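Local coordinates for protein nisin leader peptide-processing serine protease NisP (Lactococcus lactis subsp. lactis, PDB 4MZD) that is a subtilisin-like serine protease that is thought to remove the leader peptide from the nisin precursor and that cleaves itself near its C terminus, at residues Y88-V96 and L363-G371; L246-Q254 and D299-A307. All coordinates share one frame; numbering follows the deposited sequence.

In the fold
Contacts 1 and 2 belong to one subtilisin-like catalytic domain but lie on opposite sides of the chain's centre, with their centres about 29 Å apart. Contact 1 joins the lead-in to strand 95-100 with the C-terminal half of helix 356-370, its centre about 19 Å from the chain's centre, against about 13 Å for contact 2. It combines a carboxylate gripped by three donors with aliphatic packing. Contact 2 joins two loops, one after strand 241-245 and one before strand 308-311, near the predicted charge-relay residues His147 and Ser353. It is held mainly by backbone groups and an asparagine amide. Both are partly buried, mixing covered residues with some near the surface, and they share no helix or strand.

Contact 1. Residues Y88-V96 and L363-G371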
ATOM      1  N   TYR A  88     -16.315 -11.739 -11.888  1.00 14.97           N
ATOM      2  CA  TYR A  88     -16.059 -12.576 -10.722  1.00 15.02           C
ATOM      3  C   TYR A  88     -16.514 -11.954  -9.404  1.00 15.23           C
ATOM      4  O   TYR A  88     -16.271 -10.777  -9.144  1.00 16.27           O
ATOM      5  CB  TYR A  88     -14.568 -12.932 -10.624  1.00 14.54           C
ATOM      6  CG  TYR A  88     -14.325 -13.976  -9.571  1.00 14.23           C
ATOM      7  CD1 TYR A  88     -14.722 -15.287  -9.786  1.00 13.81           C
ATOM      8  CD2 TYR A  88     -13.743 -13.653  -8.349  1.00 13.79           C
ATOM      9  CE1 TYR A  88     -14.548 -16.251  -8.827  1.00 13.74           C
ATOM     10  CE2 TYR A  88     -13.556 -14.618  -7.377  1.00 13.09           C
ATOM     11  CZ  TYR A  88     -13.963 -15.918  -7.626  1.00 13.51           C
ATOM     12  OH  TYR A  88     -13.798 -16.900  -6.680  1.00 14.91           O
ATOM     13  N   GLN A  89     -17.163 -12.768  -8.577  1.00 14.38           N
ATOM     14  CA  GLN A  89     -17.579 -12.380  -7.233  1.00 15.47           C
ATOM     15  C   GLN A  89     -16.893 -13.295  -6.225  1.00 13.63           C
ATOM     16  O   GLN A  89     -17.078 -14.508  -6.271  1.00 14.19           O
ATOM     17  CB  GLN A  89     -19.099 -12.514  -7.097  1.00 17.64           C
ATOM     18  CG  GLN A  89     -19.593 -12.616  -5.667  1.00 19.57           C
ATOM     19  CD  GLN A  89     -19.351 -11.352  -4.885  1.00 20.58           C
ATOM     20  OE1 GLN A  89     -19.595 -10.250  -5.378  1.00 23.44           O
ATOM     21  NE2 GLN A  89     -18.863 -11.499  -3.657  1.00 17.03           N
ATOM     22  N   PRO A  90     -16.099 -12.724  -5.306  1.00 13.10           N
ATOM     23  CA  PRO A  90     -15.344 -13.574  -4.379  1.00 12.53           C
ATOM     24  C   PRO A  90     -16.194 -14.240  -3.305  1.00 11.83           C
ATOM     25  O   PRO A  90     -17.251 -13.742  -2.906  1.00 12.38           O
ATOM     26  CB  PRO A  90     -14.365 -12.592  -3.728  1.00 13.30           C
ATOM     27  CG  PRO A  90     -15.086 -11.275  -3.789  1.00 13.83           C
ATOM     28  CD  PRO A  90     -15.820 -11.291  -5.100  1.00 13.64           C
ATOM     29  N   SER A  91     -15.698 -15.381  -2.844  1.00 11.38           N
ATOM     30  CA  SER A  91     -16.259 -16.080  -1.704  1.00 11.47           C
ATOM     31  C   SER A  91     -15.834 -15.401  -0.407  1.00 10.99           C
ATOM     32  O   SER A  91     -15.058 -14.445  -0.411  1.00 11.61           O
ATOM     33  CB  SER A  91     -15.771 -17.525  -1.684  1.00 12.05           C
ATOM     34  OG  SER A  91     -14.468 -17.607  -1.121  1.00 12.12           O
ATOM     35  N   LYS A  92     -16.326 -15.927   0.710  1.00 10.79           N
ATOM     36  CA  LYS A  92     -15.964 -15.416   2.026  1.00 11.35           C
ATOM     37  C   LYS A  92     -14.684 -16.040   2.571  1.00 12.04           C
ATOM     38  O   LYS A  92     -14.250 -15.709   3.674  1.00 13.09           O
ATOM     39  CB  LYS A  92     -17.111 -15.627   3.015  1.00 12.22           C
ATOM     40  CG  LYS A  92     -18.351 -14.814   2.698  1.00 12.82           C
ATOM     41  CD  LYS A  92     -18.041 -13.330   2.620  1.00 13.84           C
ATOM     42  CE  LYS A  92     -19.316 -12.506   2.629  1.00 14.35           C
ATOM     43  NZ  LYS A  92     -19.032 -11.054   2.516  1.00 14.85           N
ATOM     44  N   LYS A  93     -14.076 -16.944   1.808  1.00 11.68           N
ATOM     45  CA  LYS A  93     -12.882 -17.642   2.279  1.00 12.75           C
ATOM     46  C   LYS A  93     -11.601 -16.814   2.134  1.00 12.36           C
ATOM     47  O   LYS A  93     -10.627 -17.044   2.847  1.00 14.43           O
ATOM     48  CB  LYS A  93     -12.725 -18.974   1.546  1.00 16.88           C
ATOM     49  CG  LYS A  93     -13.776 -20.005   1.890  1.00 21.41           C
ATOM     50  CD  LYS A  93     -13.495 -21.318   1.181  1.00 24.41           C
ATOM     51  CE  LYS A  93     -12.065 -21.794   1.418  1.00 26.54           C
ATOM     52  NZ  LYS A  93     -11.075 -21.152   0.501  1.00 27.80           N
ATOM     53  N   ILE A  94     -11.609 -15.855   1.220  1.00 10.41           N
ATOM     54  CA  ILE A  94     -10.441 -15.032   0.932  1.00  9.97           C
ATOM     55  C   ILE A  94     -10.495 -13.755   1.765  1.00  9.22           C
ATOM     56  O   ILE A  94     -11.574 -13.212   2.019  1.00 10.27           O
ATOM     57  CB  ILE A  94     -10.398 -14.693  -0.584  1.00 10.09           C
ATOM     58  CG1 ILE A  94      -9.176 -13.850  -0.942  1.00 10.83           C
ATOM     59  CG2 ILE A  94     -11.672 -13.971  -1.026  1.00 11.03           C
ATOM     60  CD1 ILE A  94      -7.861 -14.549  -0.716  1.00 11.58           C
ATOM     61  N   SER A  95      -9.334 -13.277   2.199  1.00  9.13           N
ATOM     62  CA  SER A  95      -9.281 -11.973   2.842  1.00  9.43           C
ATOM     63  C   SER A  95      -7.963 -11.281   2.580  1.00  9.54           C
ATOM     64  O   SER A  95      -6.951 -11.917   2.283  1.00 10.91           O
ATOM     65  CB  SER A  95      -9.504 -12.084   4.348  1.00 10.32           C
ATOM     66  OG  SER A  95      -8.489 -12.872   4.943  1.00 11.70           O
ATOM     67  N   VAL A  96      -7.998  -9.960   2.693  1.00  8.47           N
ATOM     68  CA  VAL A  96      -6.793  -9.149   2.662  1.00  8.06           C
ATOM     69  C   VAL A  96      -6.538  -8.604   4.059  1.00  6.99           C
ATOM     70  O   VAL A  96      -7.443  -8.043   4.692  1.00  7.66           O
ATOM     71  CB  VAL A  96      -6.920  -7.969   1.674  1.00  8.75           C
ATOM     72  CG1 VAL A  96      -5.643  -7.149   1.660  1.00  8.72           C
ATOM     73  CG2 VAL A  96      -7.253  -8.478   0.266  1.00 10.26           C
ATOM     74  N   LEU A 363      -5.253  -9.290  -6.586  1.00  8.39           N
ATOM     75  CA  LEU A 363      -4.597 -10.555  -6.286  1.00  9.13           C
ATOM     76  C   LEU A 363      -5.490 -11.462  -5.464  1.00  8.59           C
ATOM     77  O   LEU A 363      -5.515 -12.670  -5.685  1.00  9.96           O
ATOM     78  CB  LEU A 363      -3.291 -10.317  -5.544  1.00 10.08           C
ATOM     79  CG  LEU A 363      -2.112  -9.857  -6.385  1.00 12.13           C
ATOM     80  CD1 LEU A 363      -1.013  -9.406  -5.447  1.00 13.54           C
ATOM     81  CD2 LEU A 363      -1.632 -10.980  -7.302  1.00 13.86           C
ATOM     82  N   ALA A 364      -6.215 -10.883  -4.515  1.00  8.70           N
ATOM     83  CA  ALA A 364      -7.121 -11.672  -3.693  1.00  8.86           C
ATOM     84  C   ALA A 364      -8.225 -12.297  -4.555  1.00  8.33           C
ATOM     85  O   ALA A 364      -8.592 -13.454  -4.347  1.00  9.54           O
ATOM     86  CB  ALA A 364      -7.695 -10.827  -2.572  1.00  9.90           C
ATOM     87  N   LEU A 365      -8.745 -11.554  -5.531  1.00  8.85           N
ATOM     88  CA  LEU A 365      -9.734 -12.119  -6.458  1.00  9.55           C
ATOM     89  C   LEU A 365      -9.179 -13.354  -7.170  1.00 10.22           C
ATOM     90  O   LEU A 365      -9.864 -14.364  -7.289  1.00 11.12           O
ATOM     91  CB  LEU A 365     -10.179 -11.079  -7.491  1.00  9.75           C
ATOM     92  CG  LEU A 365     -11.010  -9.892  -6.992  1.00 10.42           C
ATOM     93  CD1 LEU A 365     -11.156  -8.845  -8.080  1.00 10.95           C
ATOM     94  CD2 LEU A 365     -12.379 -10.330  -6.484  1.00 11.87           C
ATOM     95  N   VAL A 366      -7.929 -13.259  -7.631  1.00 10.89           N
ATOM     96  CA  VAL A 366      -7.235 -14.347  -8.321  1.00 12.63           C
ATOM     97  C   VAL A 366      -7.028 -15.560  -7.428  1.00 11.28           C
ATOM     98  O   VAL A 366      -7.235 -16.706  -7.840  1.00 12.24           O
ATOM     99  CB  VAL A 366      -5.830 -13.876  -8.811  1.00 16.29           C
ATOM    100  CG1 VAL A 366      -4.991 -15.060  -9.287  1.00 17.14           C
ATOM    101  CG2 VAL A 366      -5.965 -12.828  -9.889  1.00 17.46           C
ATOM    102  N   VAL A 367      -6.586 -15.306  -6.204  1.00 10.58           N
ATOM    103  CA  VAL A 367      -6.371 -16.386  -5.254  1.00 10.92           C
ATOM    104  C   VAL A 367      -7.666 -17.167  -5.066  1.00 11.01           C
ATOM    105  O   VAL A 367      -7.675 -18.395  -5.085  1.00 12.21           O
ATOM    106  CB  VAL A 367      -5.865 -15.846  -3.901  1.00 11.13           C
ATOM    107  CG1 VAL A 367      -5.954 -16.916  -2.826  1.00 11.75           C
ATOM    108  CG2 VAL A 367      -4.432 -15.346  -4.033  1.00 11.53           C
ATOM    109  N   ASP A 368      -8.760 -16.434  -4.906  1.00 10.79           N
ATOM    110  CA  ASP A 368     -10.068 -17.035  -4.687  1.00 11.61           C
ATOM    111  C   ASP A 368     -10.590 -17.748  -5.942  1.00 11.99           C
ATOM    112  O   ASP A 368     -11.051 -18.889  -5.865  1.00 13.51           O
ATOM    113  CB  ASP A 368     -11.046 -15.952  -4.223  1.00 11.89           C
ATOM    114  CG  ASP A 368     -12.317 -16.517  -3.624  1.00 12.51           C
ATOM    115  OD1 ASP A 368     -12.234 -17.186  -2.572  1.00 13.18           O
ATOM    116  OD2 ASP A 368     -13.404 -16.260  -4.185  1.00 13.43           O
ATOM    117  N   LYS A 369     -10.502 -17.090  -7.096  1.00 11.94           N
ATOM    118  CA  LYS A 369     -11.038 -17.657  -8.332  1.00 13.15           C
ATOM    119  C   LYS A 369     -10.316 -18.927  -8.765  1.00 13.86           C
ATOM    120  O   LYS A 369     -10.948 -19.905  -9.161  1.00 15.27           O
ATOM    121  CB  LYS A 369     -10.986 -16.633  -9.468  1.00 13.26           C
ATOM    122  CG  LYS A 369     -11.433 -17.203 -10.815  1.00 14.68           C
ATOM    123  CD  LYS A 369     -11.329 -16.172 -11.934  1.00 16.29           C
ATOM    124  CE  LYS A 369     -11.610 -16.790 -13.302  1.00 18.53           C
ATOM    125  NZ  LYS A 369     -13.054 -17.090 -13.505  1.00 20.31           N
ATOM    126  N   TYR A 370      -8.991 -18.910  -8.692  1.00 13.81           N
ATOM    127  CA  TYR A 370      -8.180 -19.998  -9.226  1.00 14.88           C
ATOM    128  C   TYR A 370      -7.692 -20.970  -8.151  1.00 15.52           C
ATOM    129  O   TYR A 370      -7.048 -21.971  -8.466  1.00 16.22           O
ATOM    130  CB  TYR A 370      -6.996 -19.436 -10.021  1.00 15.80           C
ATOM    131  CG  TYR A 370      -7.378 -18.829 -11.360  1.00 16.79           C
ATOM    132  CD1 TYR A 370      -7.680 -19.644 -12.446  1.00 18.70           C
ATOM    133  CD2 TYR A 370      -7.420 -17.451 -11.544  1.00 16.63           C
ATOM    134  CE1 TYR A 370      -8.025 -19.109 -13.671  1.00 19.35           C
ATOM    135  CE2 TYR A 370      -7.766 -16.901 -12.776  1.00 17.53           C
ATOM    136  CZ  TYR A 370      -8.067 -17.742 -13.838  1.00 18.72           C
ATOM    137  OH  TYR A 370      -8.410 -17.235 -15.071  1.00 19.62           O
ATOM    138  N   GLY A 371      -8.016 -20.692  -6.891  1.00 16.02           N
ATOM    139  CA  GLY A 371      -7.553 -21.516  -5.787  1.00 17.73           C
ATOM    140  C   GLY A 371      -6.037 -21.593  -5.728  1.00 18.89           C
ATOM    141  O   GLY A 371      -5.471 -22.651  -5.450  1.00 20.45           O
TER
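Pro90 and Ile94 bring the loop that leads into strand 95-100 up to the C-terminal half of helix 356-370, with Pro90 CA 6.2 Å from Leu365 CA and Ile94 CA 6.0 Å from Asp368 CA. In this subtilisin-like α/β fold, the helix packs here against the loop that leads into the sheet, where the chain enters the inner strand that ends at Asp100, a predicted charge-relay residue. Asp368 carries the polar half. Its CG is anti to the backbone N (chi1 -165°), which turns the carboxylate toward the loop. OD2 takes two bonds from opposite faces of the carboxylate plane: Tyr88 OH at 2.6 Å and Ser91 N at 2.8 Å, the latter nearly straight at 172°. OD1 offers its syn lone pair to Ser91 OG, 2.7 Å away, while that hydroxyl also accepts from Lys93 N in an ST turn. Three donors thus fix the rotation of the carboxylate, and Lys93 NZ, nearby but not in contact, may add to the stabilisation of its charge. The Tyr88 ring is turned 62° from the carboxylate and lies against the helix, with Lys369 CB over one face, 3.7 Å from the ring centroid in a CH-pi contact. Leu401 of helix 397-402 touches both Tyr88 and Lys369. Leu365 rests CD2 against the Pro90 ring, nearest CD and CG. Further along, the contact becomes aliphatic. Ile94 lays CG1 along the methyl of Ala364 and ends with CD1 3.7 Å from Val367 CG1. Ile168 also touches Ile94 and Ala364. In the strand, Val96 CG2 meets Ala364 CB at 3.7 Å.

Contact 2. Residues L246-Q254 and D299-A307; sequences LGNDSLNIQ and DFSNIGADA
Asn302 OD1 is gripped by two backbone N-H groups of the facing loop, Asp249 N at 3.0 Å and Leu251 N at 2.9 Å. They come from opposite faces, each well out of the amide plane and so on neither lone pair; the bond from Leu251 is the straighter, at 167°. With CG anti to the carbonyl carbon, the Asn302 chi1 of -73° carries the amide into the bend at 249-251, within range of both N-H groups. Its ND2 is bonded to Tyr208 OH and Asp277 OD2, so both ends of the buried amide are satisfied, and Asp249 OD2 shares Tyr208. Backbone bonds extend the pairing to either side of the amide. Asn302 N donates to Gly247 O at 2.9 Å, and beyond the bend Ile303 uses both its groups, N to Leu251 O at 2.9 Å and O from Ile253 N at 3.0 Å. That is a single parallel bridge between Asn252 and Ile303. Asn252 OD1 accepts from Gln254 N, which closes an Asx turn. At the other end Ser250, in a positive-phi conformation, donates OG to Asp299 O at 2.7 Å, on a lone pair in the carbonyl plane. Apolar contact is slighter, Leu246 CD1 resting 3.8 Å from Ala307 CB. Beside Ser250, the Asn248 amide flanks the Phe300 ring with the two planes 88° apart, OD1 3.4 Å from ring atom CD1. Asn248 OD1 also accepts from Asn352 N, and its ND2 donates to Arg488 O at the chain's C terminus. Asn248 follows the Ala-Leu-Gly sequence where subtilisins carry their oxyanion-hole asparagine, near His147 and Ser353. Its placement, held by Asn352 with ND2 turned to a C-terminal carbonyl, is consistent with such a role and with autocleavage.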
ATOM      1  N   LEU A 246       5.811   1.260  -3.147  1.00  7.39           N
ATOM      2  CA  LEU A 246       7.024   2.042  -3.360  1.00  8.02           C
ATOM      3  C   LEU A 246       6.836   3.439  -2.779  1.00  7.27           C
ATOM      4  O   LEU A 246       5.721   3.937  -2.689  1.00  7.36           O
ATOM      5  CB  LEU A 246       7.333   2.159  -4.849  1.00  8.85           C
ATOM      6  CG  LEU A 246       7.824   0.901  -5.559  1.00  9.95           C
ATOM      7  CD1 LEU A 246       7.914   1.148  -7.048  1.00 11.33           C
ATOM      8  CD2 LEU A 246       9.167   0.445  -5.009  1.00 11.51           C
ATOM      9  N   GLY A 247       7.938   4.086  -2.415  1.00  7.89           N
ATOM     10  CA  GLY A 247       7.870   5.426  -1.861  1.00  8.24           C
ATOM     11  C   GLY A 247       7.359   6.462  -2.845  1.00  7.60           C
ATOM     12  O   GLY A 247       7.315   6.229  -4.056  1.00  8.22           O
ATOM     13  N   ASN A 248       6.985   7.620  -2.304  1.00  8.02           N
ATOM     14  CA  ASN A 248       6.488   8.743  -3.097  1.00  8.04           C
ATOM     15  C   ASN A 248       7.525   9.864  -3.189  1.00  8.32           C
ATOM     16  O   ASN A 248       7.187  11.044  -3.072  1.00  9.23           O
ATOM     17  CB  ASN A 248       5.213   9.327  -2.477  1.00  8.42           C
ATOM     18  CG  ASN A 248       4.071   8.336  -2.405  1.00  8.31           C
ATOM     19  OD1 ASN A 248       3.769   7.623  -3.365  1.00  8.42           O
ATOM     20  ND2 ASN A 248       3.403   8.310  -1.259  1.00 10.09           N
ATOM     21  N   ASP A 249       8.785   9.498  -3.411  1.00  8.89           N
ATOM     22  CA  ASP A 249       9.884  10.463  -3.376  1.00  9.85           C
ATOM     23  C   ASP A 249      10.564  10.660  -4.724  1.00  9.66           C
ATOM     24  O   ASP A 249      11.646  11.244  -4.800  1.00 10.60           O
ATOM     25  CB  ASP A 249      10.887  10.083  -2.284  1.00 10.36           C
ATOM     26  CG  ASP A 249      10.253  10.119  -0.913  1.00 10.50           C
ATOM     27  OD1 ASP A 249       9.808  11.212  -0.500  1.00 12.26           O
ATOM     28  OD2 ASP A 249      10.162   9.062  -0.256  1.00 10.64           O
ATOM     29  N   SER A 250       9.921  10.187  -5.786  1.00 10.06           N
ATOM     30  CA  SER A 250      10.434  10.366  -7.143  1.00 10.79           C
ATOM     31  C   SER A 250      11.830   9.776  -7.335  1.00 11.12           C
ATOM     32  O   SER A 250      12.606  10.267  -8.151  1.00 12.63           O
ATOM     33  CB  SER A 250      10.443  11.852  -7.530  1.00 11.23           C
ATOM     34  OG  SER A 250       9.168  12.438  -7.318  1.00 11.35           O
ATOM     35  N   LEU A 251      12.138   8.724  -6.588  1.00 10.48           N
ATOM     36  CA  LEU A 251      13.451   8.082  -6.642  1.00 11.14           C
ATOM     37  C   LEU A 251      13.444   6.832  -7.501  1.00 11.63           C
ATOM     38  O   LEU A 251      12.582   5.968  -7.337  1.00 11.83           O
ATOM     39  CB  LEU A 251      13.922   7.687  -5.240  1.00 11.63           C
ATOM     40  CG  LEU A 251      14.100   8.812  -4.226  1.00 12.83           C
ATOM     41  CD1 LEU A 251      14.281   8.271  -2.814  1.00 13.46           C
ATOM     42  CD2 LEU A 251      15.277   9.695  -4.620  1.00 14.58           C
ATOM     43  N   ASN A 252      14.414   6.715  -8.405  1.00 12.89           N
ATOM     44  CA  ASN A 252      14.646   5.423  -9.031  1.00 14.42           C
ATOM     45  C   ASN A 252      15.440   4.574  -8.055  1.00 13.77           C
ATOM     46  O   ASN A 252      16.579   4.896  -7.725  1.00 13.74           O
ATOM     47  CB  ASN A 252      15.379   5.539 -10.365  1.00 17.45           C
ATOM     48  CG  ASN A 252      15.385   4.229 -11.121  1.00 20.16           C
ATOM     49  OD1 ASN A 252      15.753   3.189 -10.573  1.00 20.75           O
ATOM     50  ND2 ASN A 252      14.941   4.262 -12.374  1.00 21.93           N
ATOM     51  N   ILE A 253      14.833   3.496  -7.580  1.00 13.85           N
ATOM     52  CA  ILE A 253      15.423   2.744  -6.483  1.00 14.79           C
ATOM     53  C   ILE A 253      16.706   2.024  -6.884  1.00 14.55           C
ATOM     54  O   ILE A 253      17.443   1.548  -6.025  1.00 15.61           O
ATOM     55  CB  ILE A 253      14.403   1.775  -5.848  1.00 17.00           C
ATOM     56  CG1 ILE A 253      13.947   0.726  -6.866  1.00 19.36           C
ATOM     57  CG2 ILE A 253      13.217   2.556  -5.298  1.00 17.46           C
ATOM     58  CD1 ILE A 253      14.820  -0.505  -6.926  1.00 21.77           C
ATOM     59  N   GLN A 254      16.979   1.959  -8.184  1.00 14.80           N
ATOM     60  CA  GLN A 254      18.209   1.340  -8.668  1.00 16.33           C
ATOM     61  C   GLN A 254      19.358   2.335  -8.762  1.00 15.56           C
ATOM     62  O   GLN A 254      20.501   1.944  -8.981  1.00 17.07           O
ATOM     63  CB  GLN A 254      17.981   0.681 -10.028  1.00 19.30           C
ATOM     64  CG  GLN A 254      17.186  -0.611  -9.952  1.00 22.56           C
ATOM     65  CD  GLN A 254      17.351  -1.461 -11.190  1.00 25.16           C
ATOM     66  OE1 GLN A 254      16.753  -1.187 -12.228  1.00 26.52           O
ATOM     67  NE2 GLN A 254      18.179  -2.497 -11.092  1.00 25.93           N
ATOM     68  N   ASP A 299       4.223  11.734 -10.962  1.00  9.53           N
ATOM     69  CA  ASP A 299       5.361  12.597 -10.678  1.00  9.75           C
ATOM     70  C   ASP A 299       6.052  12.249  -9.364  1.00  9.36           C
ATOM     71  O   ASP A 299       7.281  12.281  -9.278  1.00 10.14           O
ATOM     72  CB  ASP A 299       4.971  14.085 -10.702  1.00 10.38           C
ATOM     73  CG  ASP A 299       3.997  14.468  -9.597  1.00 10.04           C
ATOM     74  OD1 ASP A 299       3.016  13.727  -9.377  1.00 10.17           O
ATOM     75  OD2 ASP A 299       4.202  15.534  -8.969  1.00 10.68           O
ATOM     76  N   PHE A 300       5.267  11.918  -8.341  1.00  8.87           N
ATOM     77  CA  PHE A 300       5.826  11.620  -7.023  1.00  9.11           C
ATOM     78  C   PHE A 300       6.348  10.188  -6.865  1.00  8.45           C
ATOM     79  O   PHE A 300       7.036   9.898  -5.890  1.00  8.73           O
ATOM     80  CB  PHE A 300       4.793  11.875  -5.919  1.00  9.19           C
ATOM     81  CG  PHE A 300       3.482  11.173  -6.148  1.00  8.22           C
ATOM     82  CD1 PHE A 300       3.358   9.804  -5.949  1.00  8.25           C
ATOM     83  CD2 PHE A 300       2.367  11.885  -6.577  1.00  8.46           C
ATOM     84  CE1 PHE A 300       2.158   9.157  -6.179  1.00  8.54           C
ATOM     85  CE2 PHE A 300       1.162  11.241  -6.806  1.00  8.85           C
ATOM     86  CZ  PHE A 300       1.060   9.882  -6.618  1.00  8.84           C
ATOM     87  N   SER A 301       5.994   9.278  -7.767  1.00  8.38           N
ATOM     88  CA  SER A 301       6.267   7.865  -7.507  1.00  8.61           C
ATOM     89  C   SER A 301       7.734   7.496  -7.665  1.00  8.48           C
ATOM     90  O   SER A 301       8.398   7.911  -8.620  1.00  9.20           O
ATOM     91  CB  SER A 301       5.438   6.971  -8.422  1.00  8.32           C
ATOM     92  OG  SER A 301       5.649   5.601  -8.103  1.00  8.35           O
ATOM     93  N   ASN A 302       8.236   6.693  -6.737  1.00  8.14           N
ATOM     94  CA  ASN A 302       9.492   6.019  -6.983  1.00  8.68           C
ATOM     95  C   ASN A 302       9.324   5.084  -8.176  1.00  9.34           C
ATOM     96  O   ASN A 302       8.205   4.707  -8.554  1.00  9.68           O
ATOM     97  CB  ASN A 302       9.923   5.222  -5.758  1.00  8.68           C
ATOM     98  CG  ASN A 302      10.424   6.093  -4.620  1.00  8.35           C
ATOM     99  OD1 ASN A 302      10.412   7.326  -4.688  1.00  8.74           O
ATOM    100  ND2 ASN A 302      10.885   5.446  -3.562  1.00  8.65           N
ATOM    101  N   ILE A 303      10.451   4.708  -8.761  1.00 10.18           N
ATOM    102  CA  ILE A 303      10.464   3.874  -9.947  1.00 12.64           C
ATOM    103  C   ILE A 303      11.264   2.614  -9.659  1.00 13.04           C
ATOM    104  O   ILE A 303      12.396   2.690  -9.178  1.00 13.74           O
ATOM    105  CB  ILE A 303      11.096   4.618 -11.153  1.00 15.10           C
ATOM    106  CG1 ILE A 303      10.419   5.974 -11.387  1.00 17.68           C
ATOM    107  CG2 ILE A 303      11.064   3.749 -12.407  1.00 16.14           C
ATOM    108  CD1 ILE A 303      11.116   7.137 -10.704  1.00 18.56           C
ATOM    109  N   GLY A 304      10.667   1.461  -9.938  1.00 15.21           N
ATOM    110  CA  GLY A 304      11.350   0.186  -9.803  1.00 17.57           C
ATOM    111  C   GLY A 304      11.131  -0.664 -11.039  1.00 18.41           C
ATOM    112  O   GLY A 304      10.001  -0.800 -11.506  1.00 18.63           O
ATOM    113  N   ALA A 305      12.204  -1.237 -11.574  1.00 20.38           N
ATOM    114  CA  ALA A 305      12.107  -2.024 -12.798  1.00 21.55           C
ATOM    115  C   ALA A 305      11.239  -3.267 -12.619  1.00 20.58           C
ATOM    116  O   ALA A 305      10.608  -3.736 -13.568  1.00 22.50           O
ATOM    117  CB  ALA A 305      13.496  -2.414 -13.295  1.00 22.87           C
ATOM    118  N   ASP A 306      11.211  -3.789 -11.396  0.55 19.49           N
ATOM    119  CA  ASP A 306      10.501  -5.029 -11.104  0.55 19.02           C
ATOM    120  C   ASP A 306       9.160  -4.780 -10.415  0.55 16.72           C
ATOM    121  O   ASP A 306       8.587  -5.688  -9.810  0.55 17.32           O
ATOM    122  CB  ASP A 306      11.367  -5.945 -10.234  0.55 21.20           C
ATOM    123  CG  ASP A 306      12.758  -6.147 -10.800  0.55 23.57           C
ATOM    124  OD1 ASP A 306      12.894  -6.216 -12.039  0.55 24.42           O
ATOM    125  OD2 ASP A 306      13.717  -6.234 -10.005  0.55 24.67           O
ATOM    126  N   ALA A 307       8.661  -3.552 -10.508  1.00 14.64           N
ATOM    127  CA  ALA A 307       7.383  -3.211  -9.902  1.00 12.23           C
ATOM    128  C   ALA A 307       6.212  -3.361 -10.866  1.00 10.74           C
ATOM    129  O   ALA A 307       6.384  -3.476 -12.082  1.00 12.26           O
ATOM    130  CB  ALA A 307       7.434  -1.802  -9.356  1.00 11.99           C
TER